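Local coordinates for TrwG protein (Bartonella grahamii, PDB 4NHF) that probably serves as a VirB8-family inner-membrane component of a type IV secretion machine, this chain being the protein's soluble domain, at residues R108-N113 / A118-T123; T70-S75 / E82-Y87; N55-D60 / Y170-E175. All coordinates share one frame; numbering follows the deposited sequence.

Interaction 1: residues R108-N113 / A118-T123; sequences RSIQLN and ATVRFT
Residues 108-113 and 118-123 form the two arms of an antiparallel beta hairpin at one edge of the domain's four-stranded sheet, strand 102-112 being one of its two outermost strands within the chain. Gln111 and Thr119 make a hydrogen-bonded pair, Gln111 N reaching Thr119 O at 2.8 Å. Arg108 and Ser109 both face Arg121 in a classic beta bulge: Arg121 O accepts from two backbone donors, Arg108 N at 2.7 Å and Ser109 N at 3.2 Å. Ser109, Gln111, Thr119 and Arg121 share the polar face. The Gln111 chain bends at chi2 (73°), which turns its amide back along the strand, so that NE2 gives a 2.7 Å in-plane bond to Ser109 OG. Arg121 NE donates to Gln111 OE1 at 3.3 Å; the oxygen lies in the guanidinium plane, but the nitrogen stands well above the amide plane, off the lone pairs. On the other face, small and branched apolar residues suit the non-hydrogen-bonded pairs: Ile110 CG1 lies beside Val120 CG2 at 4.0 Å, and Leu112 CD2 touches Ala118 CB. Leu112 and Ala118 pack on Leu49 of helix 42-57, Ile110 meets Leu159 of the second subunit, and strand 138-148 pairs with the far side of 117-127.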
loop_
_atom_site.group_PDB
_atom_site.type_symbol
_atom_site.label_atom_id
_atom_site.label_comp_id
_atom_site.label_asym_id
_atom_site.label_seq_id
_atom_site.Cartn_x
_atom_site.Cartn_y
_atom_site.Cartn_z
ATOM N N ARG A 108 -4.787 15.145 4.457
ATOM C CA ARG A 108 -5.343 15.847 5.589
ATOM C C ARG A 108 -6.813 15.548 5.830
ATOM O O ARG A 108 -7.208 15.370 6.980
ATOM C CB ARG A 108 -5.117 17.329 5.441
ATOM C CG ARG A 108 -3.627 17.668 5.468
ATOM C CD ARG A 108 -2.931 17.296 6.792
ATOM N NE ARG A 108 -3.258 18.316 7.803
ATOM C CZ ARG A 108 -3.855 18.098 8.968
ATOM N NH1 ARG A 108 -4.201 16.868 9.368
ATOM N NH2 ARG A 108 -4.100 19.135 9.755
ATOM N N SER A 109 -7.608 15.471 4.771
ATOM C CA SER A 109 -9.054 15.236 4.943
ATOM C C SER A 109 -9.671 14.747 3.665
ATOM O O SER A 109 -9.171 14.982 2.601
ATOM C CB SER A 109 -9.792 16.498 5.468
ATOM O OG SER A 109 -9.914 17.459 4.446
ATOM N N ILE A 110 -10.776 14.042 3.793
ATOM C CA ILE A 110 -11.425 13.435 2.657
ATOM C C ILE A 110 -12.920 13.711 2.823
ATOM O O ILE A 110 -13.513 13.290 3.806
ATOM C CB ILE A 110 -11.192 11.902 2.597
ATOM C CG1 ILE A 110 -9.708 11.573 2.359
ATOM C CG2 ILE A 110 -12.060 11.311 1.518
ATOM C CD1 ILE A 110 -9.382 10.080 2.551
ATOM N N GLN A 111 -13.506 14.420 1.883
ATOM C CA GLN A 111 -14.949 14.652 1.901
ATOM C C GLN A 111 -15.593 13.881 0.779
ATOM O O GLN A 111 -15.115 13.915 -0.330
ATOM C CB GLN A 111 -15.322 16.140 1.748
ATOM C CG GLN A 111 -14.773 17.050 2.817
ATOM C CD GLN A 111 -13.269 17.285 2.664
ATOM O OE1 GLN A 111 -12.757 17.588 1.571
ATOM N NE2 GLN A 111 -12.535 17.109 3.766
ATOM N N LEU A 112 -16.741 13.273 1.065
ATOM C CA LEU A 112 -17.558 12.599 0.070
ATOM C C LEU A 112 -18.907 13.284 -0.135
ATOM O O LEU A 112 -19.525 13.713 0.827
ATOM C CB LEU A 112 -17.882 11.193 0.586
ATOM C CG LEU A 112 -16.754 10.297 1.087
ATOM C CD1 LEU A 112 -17.365 8.965 1.426
ATOM C CD2 LEU A 112 -15.715 10.180 0.019
ATOM N N ASN A 113 -19.414 13.317 -1.360
ATOM C CA ASN A 113 -20.840 13.680 -1.545
ATOM C C ASN A 113 -21.811 12.509 -1.725
ATOM O O ASN A 113 -22.967 12.716 -2.035
ATOM C CB ASN A 113 -21.040 14.645 -2.688
ATOM C CG ASN A 113 -21.067 13.966 -4.032
ATOM O OD1 ASN A 113 -20.774 12.748 -4.176
ATOM N ND2 ASN A 113 -21.410 14.757 -5.062
ATOM N N ALA A 118 -15.780 13.032 -4.619
ATOM C CA ALA A 118 -15.023 13.301 -3.391
ATOM C C ALA A 118 -14.006 14.416 -3.594
ATOM O O ALA A 118 -13.570 14.691 -4.715
ATOM C CB ALA A 118 -14.273 12.065 -2.932
ATOM N N THR A 119 -13.643 15.039 -2.487
ATOM C CA THR A 119 -12.540 15.973 -2.444
ATOM C C THR A 119 -11.531 15.439 -1.459
ATOM O O THR A 119 -11.944 15.004 -0.335
ATOM C CB THR A 119 -13.098 17.311 -1.962
ATOM O OG1 THR A 119 -14.152 17.668 -2.835
ATOM C CG2 THR A 119 -12.098 18.356 -2.014
ATOM N N VAL A 120 -10.238 15.457 -1.841
ATOM C CA VAL A 120 -9.188 15.079 -0.923
ATOM C C VAL A 120 -8.225 16.252 -0.756
ATOM O O VAL A 120 -7.614 16.692 -1.709
ATOM C CB VAL A 120 -8.408 13.834 -1.367
ATOM C CG1 VAL A 120 -7.325 13.507 -0.366
ATOM C CG2 VAL A 120 -9.326 12.625 -1.509
ATOM N N ARG A 121 -8.098 16.727 0.471
ATOM C CA ARG A 121 -7.157 17.776 0.827
ATOM C C ARG A 121 -5.830 17.138 1.301
ATOM O O ARG A 121 -5.809 16.330 2.225
ATOM C CB ARG A 121 -7.794 18.715 1.848
ATOM C CG ARG A 121 -9.062 19.350 1.233
ATOM C CD ARG A 121 -9.950 20.271 2.097
ATOM N NE ARG A 121 -11.268 20.510 1.411
ATOM C CZ ARG A 121 -11.584 21.592 0.728
ATOM N NH1 ARG A 121 -10.799 22.643 0.707
ATOM N NH2 ARG A 121 -12.739 21.676 0.135
ATOM N N PHE A 122 -4.737 17.461 0.636
ATOM C CA PHE A 122 -3.462 16.850 0.968
ATOM C C PHE A 122 -2.298 17.812 0.784
ATOM O O PHE A 122 -2.462 18.857 0.151
ATOM C CB PHE A 122 -3.270 15.561 0.164
ATOM C CG PHE A 122 -3.117 15.758 -1.317
ATOM C CD1 PHE A 122 -4.212 15.890 -2.119
ATOM C CD2 PHE A 122 -1.856 15.812 -1.891
ATOM C CE1 PHE A 122 -4.089 16.046 -3.467
ATOM C CE2 PHE A 122 -1.716 15.975 -3.251
ATOM C CZ PHE A 122 -2.816 16.086 -4.051
ATOM N N THR A 123 -1.165 17.507 1.403
ATOM C CA THR A 123 0.104 18.237 1.100
ATOM C C THR A 123 1.150 17.319 0.518
ATOM O O THR A 123 1.194 16.094 0.814
ATOM C CB THR A 123 0.803 18.814 2.340
ATOM O OG1 THR A 123 1.055 17.734 3.234
ATOM C CG2 THR A 123 -0.017 19.790 3.002
#

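Interaction 2: residues T70-S75 / E82-Y87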
loop_
_atom_site.group_PDB
_atom_site.type_symbol
_atom_site.label_atom_id
_atom_site.label_comp_id
_atom_site.label_asym_id
_atom_site.label_seq_id
_atom_site.Cartn_x
_atom_site.Cartn_y
_atom_site.Cartn_z
ATOM N N THR A 70 -0.161 0.566 -9.278
ATOM C CA THR A 70 -1.362 0.671 -8.478
ATOM C C THR A 70 -2.234 1.802 -8.991
ATOM O O THR A 70 -3.482 1.637 -9.188
ATOM C CB THR A 70 -1.029 0.858 -6.989
ATOM O OG1 THR A 70 -0.187 -0.254 -6.566
ATOM C CG2 THR A 70 -2.314 0.932 -6.188
ATOM N N THR A 71 -1.612 2.937 -9.237
ATOM C CA THR A 71 -2.351 4.089 -9.735
ATOM C C THR A 71 -3.053 3.687 -11.040
ATOM O O THR A 71 -4.252 3.918 -11.194
ATOM C CB THR A 71 -1.427 5.331 -9.962
ATOM O OG1 THR A 71 -0.832 5.743 -8.718
ATOM C CG2 THR A 71 -2.253 6.521 -10.546
ATOM N N ALA A 72 -2.314 3.076 -11.972
ATOM C CA ALA A 72 -2.886 2.708 -13.269
ATOM C C ALA A 72 -4.061 1.758 -13.085
ATOM O O ALA A 72 -5.058 1.932 -13.702
ATOM C CB ALA A 72 -1.861 2.056 -14.169
ATOM N N LEU A 73 -3.898 0.736 -12.251
ATOM C CA LEU A 73 -4.945 -0.268 -12.047
ATOM C C LEU A 73 -6.220 0.289 -11.451
ATOM O O LEU A 73 -7.337 -0.173 -11.745
ATOM C CB LEU A 73 -4.390 -1.312 -11.110
ATOM C CG LEU A 73 -5.406 -2.336 -10.656
ATOM C CD1 LEU A 73 -5.523 -3.394 -11.712
ATOM C CD2 LEU A 73 -4.841 -2.884 -9.377
ATOM N N LEU A 74 -6.076 1.293 -10.596
ATOM C CA LEU A 74 -7.213 1.942 -9.962
ATOM C C LEU A 74 -7.891 3.074 -10.777
ATOM O O LEU A 74 -8.829 3.693 -10.289
ATOM C CB LEU A 74 -6.758 2.468 -8.586
ATOM C CG LEU A 74 -6.253 1.415 -7.553
ATOM C CD1 LEU A 74 -5.995 2.119 -6.229
ATOM C CD2 LEU A 74 -7.311 0.339 -7.303
ATOM N N SER A 75 -7.424 3.321 -11.998
ATOM C CA SER A 75 -7.861 4.453 -12.800
ATOM C C SER A 75 -8.603 3.962 -14.037
ATOM O O SER A 75 -8.135 3.023 -14.733
ATOM C CB SER A 75 -6.642 5.268 -13.294
ATOM O OG SER A 75 -5.819 5.823 -12.255
ATOM N N GLU A 82 -4.136 10.464 -18.519
ATOM C CA GLU A 82 -3.743 11.706 -17.868
ATOM C C GLU A 82 -2.599 11.461 -16.925
ATOM O O GLU A 82 -1.624 12.208 -16.958
ATOM C CB GLU A 82 -4.893 12.328 -17.137
ATOM C CG GLU A 82 -5.917 12.869 -18.110
ATOM C CD GLU A 82 -7.328 13.023 -17.514
ATOM O OE1 GLU A 82 -7.578 12.673 -16.323
ATOM O OE2 GLU A 82 -8.211 13.503 -18.270
ATOM N N TYR A 83 -2.660 10.380 -16.154
ATOM C CA TYR A 83 -1.596 10.034 -15.195
ATOM C C TYR A 83 -0.305 9.680 -15.927
ATOM O O TYR A 83 0.767 10.154 -15.561
ATOM C CB TYR A 83 -2.033 8.865 -14.278
ATOM C CG TYR A 83 -0.903 8.338 -13.411
ATOM C CD1 TYR A 83 -0.359 9.101 -12.379
ATOM C CD2 TYR A 83 -0.402 7.077 -13.612
ATOM C CE1 TYR A 83 0.688 8.616 -11.586
ATOM C CE2 TYR A 83 0.655 6.573 -12.853
ATOM C CZ TYR A 83 1.184 7.329 -11.827
ATOM O OH TYR A 83 2.195 6.799 -11.056
ATOM N N TYR A 84 -0.402 8.882 -16.993
ATOM C CA TYR A 84 0.801 8.553 -17.751
ATOM C C TYR A 84 1.595 9.744 -18.296
ATOM O O TYR A 84 2.829 9.697 -18.404
ATOM C CB TYR A 84 0.477 7.614 -18.912
ATOM C CG TYR A 84 -0.080 6.266 -18.542
ATOM C CD1 TYR A 84 0.151 5.703 -17.294
ATOM C CD2 TYR A 84 -0.811 5.524 -19.480
ATOM C CE1 TYR A 84 -0.318 4.447 -16.984
ATOM C CE2 TYR A 84 -1.284 4.271 -19.171
ATOM C CZ TYR A 84 -1.040 3.742 -17.910
ATOM O OH TYR A 84 -1.500 2.504 -17.588
ATOM N N LYS A 85 0.885 10.808 -18.635
ATOM C CA LYS A 85 1.518 12.007 -19.135
ATOM C C LYS A 85 2.537 12.539 -18.163
ATOM O O LYS A 85 3.547 13.036 -18.583
ATOM C CB LYS A 85 0.473 13.077 -19.489
ATOM C CG LYS A 85 -0.127 12.859 -20.857
ATOM C CD LYS A 85 -1.596 13.247 -20.949
ATOM C CE LYS A 85 -1.834 14.738 -20.808
ATOM N NZ LYS A 85 -3.290 14.996 -21.070
ATOM N N ILE A 86 2.300 12.395 -16.863
ATOM C CA ILE A 86 3.277 12.854 -15.849
ATOM C C ILE A 86 4.630 12.123 -15.933
ATOM O O ILE A 86 5.716 12.654 -15.590
ATOM C CB ILE A 86 2.692 12.634 -14.457
ATOM C CG1 ILE A 86 1.453 13.500 -14.276
ATOM C CG2 ILE A 86 3.741 12.924 -13.391
ATOM C CD1 ILE A 86 0.706 13.180 -13.012
ATOM N N TYR A 87 4.557 10.883 -16.401
ATOM C CA TYR A 87 5.716 10.035 -16.581
ATOM C C TYR A 87 6.063 9.782 -18.062
ATOM O O TYR A 87 6.683 8.782 -18.379
ATOM C CB TYR A 87 5.437 8.697 -15.854
ATOM C CG TYR A 87 5.374 8.832 -14.347
ATOM C CD1 TYR A 87 4.199 9.210 -13.701
ATOM C CD2 TYR A 87 6.488 8.558 -13.562
ATOM C CE1 TYR A 87 4.155 9.350 -12.316
ATOM C CE2 TYR A 87 6.455 8.696 -12.186
ATOM C CZ TYR A 87 5.292 9.086 -11.563
ATOM O OH TYR A 87 5.250 9.193 -10.175
#
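With its CG anti to the backbone N (chi1 172°), Tyr83 reaches out from helix 77-86 and lays one ring face against Thr71, whose CG2 is likewise anti to its own N (chi1 -62° for OG1) and is set down over the middle of that ring, the CB-CG2 bond running along the face. The contact joins two consecutive helices, 64-73 and 77-86, of the helical layer that packs with the curved antiparallel sheet in this VirB8 domain, a member of the NTF2-like clan. Its centre is a CH-pi interaction: Thr71 CG2 stands 3.4 Å from the centroid of the Tyr83 ring, only 3° off the ring normal, and its distances to the six ring carbons are nearly equal. Threonine suits the place because its two branches do different work. The methyl takes the aromatic face, while OG1 is hydrogen-bonded within its own helix to Asn67 O, which satisfies the hydroxyl in a buried setting. One turn on, Ser75 OG donates to Thr71 O at 2.7 Å, from above the carbonyl plane, and is also paired with Tyr52 OH of helix 42-57. The rings of Tyr83 and Tyr84 both meet that of Tyr68, so the threonine methyl belongs to a wider aromatic cluster. Beside it the small Ala72 allows close approach by Tyr84, which presents its edge: Ala72 CB lies 3.5 Å from Tyr84 OH and 4.0 Å from Tyr84 CE1.

Interaction 3: residues N55-D60 / Y170-E175; sequences NRENYD and YRSDPE
At the C-terminal end of helix 42-57, the long helix that packs against the sheet, Arg56 and Glu57 reach across to Tyr170 on strand 165-174 and meet it in two different ways, one at the ring face and one at the hydroxyl. Arg56 takes the face. Its chain is extended from CG to NE, starting with CG anti to the backbone N (chi1 174°), and slides past the tyrosine in the opposite direction. The guanidinium overhangs the CD1-CE1 edge of the ring, planes 24° apart, so that Tyr170 CD1 lies over the middle of its face, 3.3 Å from Arg56 CZ. Behind it Arg56 CD makes a CH-pi contact, 4.0 Å from the centroid of the Tyr170 ring. Glu57 works at the edge instead: its chain is bent at chi2 (-66°), and the carboxylate lies nearly coplanar with the ring. Tyr170 OH donates to Glu57 OE2 at 2.7 Å, on the anti lone pair, away from the other oxygen.

This is a helix-to-sheet junction of the VirB8 fold, in which segments 110 residues apart in sequence meet through side chains, the backbones being too distant to bond. Two waters fill in. One accepts from Arg56 NH1 and donates to Tyr170 O at 2.8 Å; the other donates to Glu57 OE1 at 2.6 Å and lies 2.8 Å from Ser172 OG, which also binds Gln140 NE2 of the adjacent strand. Glu57 is thus held through both oxygens, a setting that would be expected to stabilise its negative charge. Arg56 NH1 has a further partner in Tyr52 OH, and the Tyr52 ring meets Tyr170 edge-to-face. Beyond the helix end the chain runs on to Asp60, a calcium ligand in a structure of this protein and here salt-bridged to Arg102.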
loop_
_atom_site.group_PDB
_atom_site.type_symbol
_atom_site.label_atom_id
_atom_site.label_comp_id
_atom_site.label_asym_id
_atom_site.label_seq_id
_atom_site.Cartn_x
_atom_site.Cartn_y
_atom_site.Cartn_z
ATOM N N ASN A 55 -0.806 6.662 -3.582
ATOM C CA ASN A 55 0.004 6.089 -4.663
ATOM C C ASN A 55 0.271 7.058 -5.818
ATOM O O ASN A 55 1.369 7.091 -6.375
ATOM C CB ASN A 55 -0.615 4.819 -5.197
ATOM C CG ASN A 55 -0.293 3.637 -4.312
ATOM O OD1 ASN A 55 0.777 3.012 -4.446
ATOM N ND2 ASN A 55 -1.207 3.317 -3.400
ATOM N N ARG A 56 -0.757 7.798 -6.212
ATOM C CA ARG A 56 -0.566 8.652 -7.357
ATOM C C ARG A 56 0.371 9.858 -7.080
ATOM O O ARG A 56 1.078 10.278 -7.974
ATOM C CB ARG A 56 -1.915 9.096 -7.901
ATOM C CG ARG A 56 -1.824 10.110 -9.019
ATOM C CD ARG A 56 -3.168 10.276 -9.707
ATOM N NE ARG A 56 -3.063 11.282 -10.770
ATOM C CZ ARG A 56 -3.842 11.420 -11.837
ATOM N NH1 ARG A 56 -4.838 10.590 -12.114
ATOM N NH2 ARG A 56 -3.579 12.409 -12.685
ATOM N N GLU A 57 0.324 10.422 -5.879
ATOM C CA GLU A 57 0.996 11.682 -5.617
ATOM C C GLU A 57 2.365 11.477 -5.015
ATOM O O GLU A 57 3.158 12.381 -5.010
ATOM C CB GLU A 57 0.119 12.583 -4.717
ATOM C CG GLU A 57 -1.214 13.004 -5.359
ATOM C CD GLU A 57 -1.082 13.902 -6.574
ATOM O OE1 GLU A 57 -0.041 14.526 -6.794
ATOM O OE2 GLU A 57 -2.050 13.980 -7.335
ATOM N N ASN A 58 2.651 10.264 -4.534
ATOM C CA ASN A 58 3.977 9.903 -3.969
ATOM C C ASN A 58 5.032 9.848 -5.082
ATOM O O ASN A 58 4.702 9.469 -6.194
ATOM C CB ASN A 58 3.880 8.510 -3.322
ATOM C CG ASN A 58 5.124 8.142 -2.497
ATOM O OD1 ASN A 58 5.565 8.904 -1.631
ATOM N ND2 ASN A 58 5.674 7.001 -2.764
ATOM N N TYR A 59 6.299 10.204 -4.804
ATOM C CA TYR A 59 7.382 9.832 -5.718
ATOM C C TYR A 59 8.498 9.266 -4.873
ATOM O O TYR A 59 8.943 9.953 -3.952
ATOM C CB TYR A 59 7.948 11.017 -6.545
ATOM C CG TYR A 59 9.020 10.511 -7.434
ATOM C CD1 TYR A 59 8.710 9.824 -8.597
ATOM C CD2 TYR A 59 10.333 10.590 -7.059
ATOM C CE1 TYR A 59 9.694 9.266 -9.363
ATOM C CE2 TYR A 59 11.323 10.060 -7.825
ATOM C CZ TYR A 59 11.012 9.414 -9.000
ATOM O OH TYR A 59 12.057 8.913 -9.774
ATOM N N ASP A 60 8.890 8.014 -5.145
ATOM C CA ASP A 60 9.997 7.352 -4.453
ATOM C C ASP A 60 10.581 6.442 -5.504
ATOM O O ASP A 60 9.897 5.545 -5.976
ATOM C CB ASP A 60 9.484 6.551 -3.240
ATOM C CG ASP A 60 10.627 5.945 -2.369
ATOM O OD1 ASP A 60 11.761 5.727 -2.893
ATOM O OD2 ASP A 60 10.341 5.613 -1.162
ATOM N N TYR A 170 -10.064 12.786 -12.155
ATOM C CA TYR A 170 -9.112 13.175 -11.148
ATOM C C TYR A 170 -8.354 14.379 -11.612
ATOM O O TYR A 170 -7.817 14.382 -12.724
ATOM C CB TYR A 170 -8.156 12.026 -10.819
ATOM C CG TYR A 170 -7.162 12.334 -9.706
ATOM C CD1 TYR A 170 -6.006 13.106 -9.950
ATOM C CD2 TYR A 170 -7.386 11.891 -8.417
ATOM C CE1 TYR A 170 -5.067 13.336 -8.929
ATOM C CE2 TYR A 170 -6.494 12.130 -7.402
ATOM C CZ TYR A 170 -5.344 12.875 -7.643
ATOM O OH TYR A 170 -4.499 13.072 -6.596
ATOM N N ARG A 171 -8.358 15.411 -10.778
ATOM C CA ARG A 171 -7.447 16.542 -10.947
ATOM C C ARG A 171 -7.033 17.048 -9.582
ATOM O O ARG A 171 -7.809 17.044 -8.618
ATOM C CB ARG A 171 -8.029 17.688 -11.801
ATOM C CG ARG A 171 -9.328 18.252 -11.274
ATOM C CD ARG A 171 -9.893 19.321 -12.180
ATOM N NE ARG A 171 -9.097 20.538 -12.157
ATOM C CZ ARG A 171 -9.279 21.578 -12.967
ATOM N NH1 ARG A 171 -10.273 21.589 -13.859
ATOM N NH2 ARG A 171 -8.486 22.642 -12.867
ATOM N N SER A 172 -5.774 17.440 -9.498
ATOM C CA SER A 172 -5.187 17.982 -8.293
ATOM C C SER A 172 -4.788 19.429 -8.589
ATOM O O SER A 172 -4.159 19.698 -9.595
ATOM C CB SER A 172 -3.967 17.153 -7.891
ATOM O OG SER A 172 -3.100 17.879 -7.047
ATOM N N ASP A 173 -5.181 20.342 -7.711
ATOM C CA ASP A 173 -5.062 21.787 -7.930
ATOM C C ASP A 173 -4.543 22.396 -6.626
ATOM O O ASP A 173 -4.876 21.873 -5.552
ATOM C CB ASP A 173 -6.441 22.388 -8.206
ATOM C CG ASP A 173 -7.042 21.871 -9.468
ATOM O OD1 ASP A 173 -6.565 22.291 -10.512
ATOM O OD2 ASP A 173 -7.990 21.037 -9.418
ATOM N N PRO A 174 -3.704 23.449 -6.720
ATOM C CA PRO A 174 -3.220 24.121 -5.526
ATOM C C PRO A 174 -4.424 24.619 -4.720
ATOM O O PRO A 174 -5.415 25.019 -5.305
ATOM C CB PRO A 174 -2.379 25.298 -6.065
ATOM C CG PRO A 174 -2.070 24.956 -7.496
ATOM C CD PRO A 174 -3.174 24.045 -7.966
ATOM N N GLU A 175 -4.362 24.526 -3.398
ATOM C CA GLU A 175 -5.366 25.181 -2.557
ATOM C C GLU A 175 -4.801 26.557 -2.316
ATOM O O GLU A 175 -3.708 26.690 -1.785
ATOM C CB GLU A 175 -5.595 24.444 -1.216
ATOM C CG GLU A 175 -6.476 25.200 -0.202
ATOM C CD GLU A 175 -7.076 24.323 0.944
ATOM O OE1 GLU A 175 -6.760 23.118 1.082
ATOM O OE2 GLU A 175 -7.899 24.836 1.727
HETATM O O HOH W 1 -6.271 12.339 -13.916
HETATM O O HOH W 2 -0.411 17.036 -7.173
#

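Interaction 3 lies between the other two and touches both: Thr71 OG1 of interaction 2 packs on Arg56 CA, and interaction 1 is reached through the Phe122 ring, which packs on Glu57 of the helix and Ser172 of the strand. Interactions 1 and 3 reach the same sheet, and interactions 2 and 3 share the helical layer, helices 42-57 and 64-73 being consecutive. Interactions 1 and 2 do not touch. Interaction 1 is the most solvent-facing, with backbone hydrogen bonds and a polar outer face. Interaction 2 has no hydrogen bond across it and relies on aromatic and methyl contacts. Interaction 3, nearest the chain's centre, combines an arginine laid along an aromatic ring, a tyrosine-carboxylate bond and bridging waters.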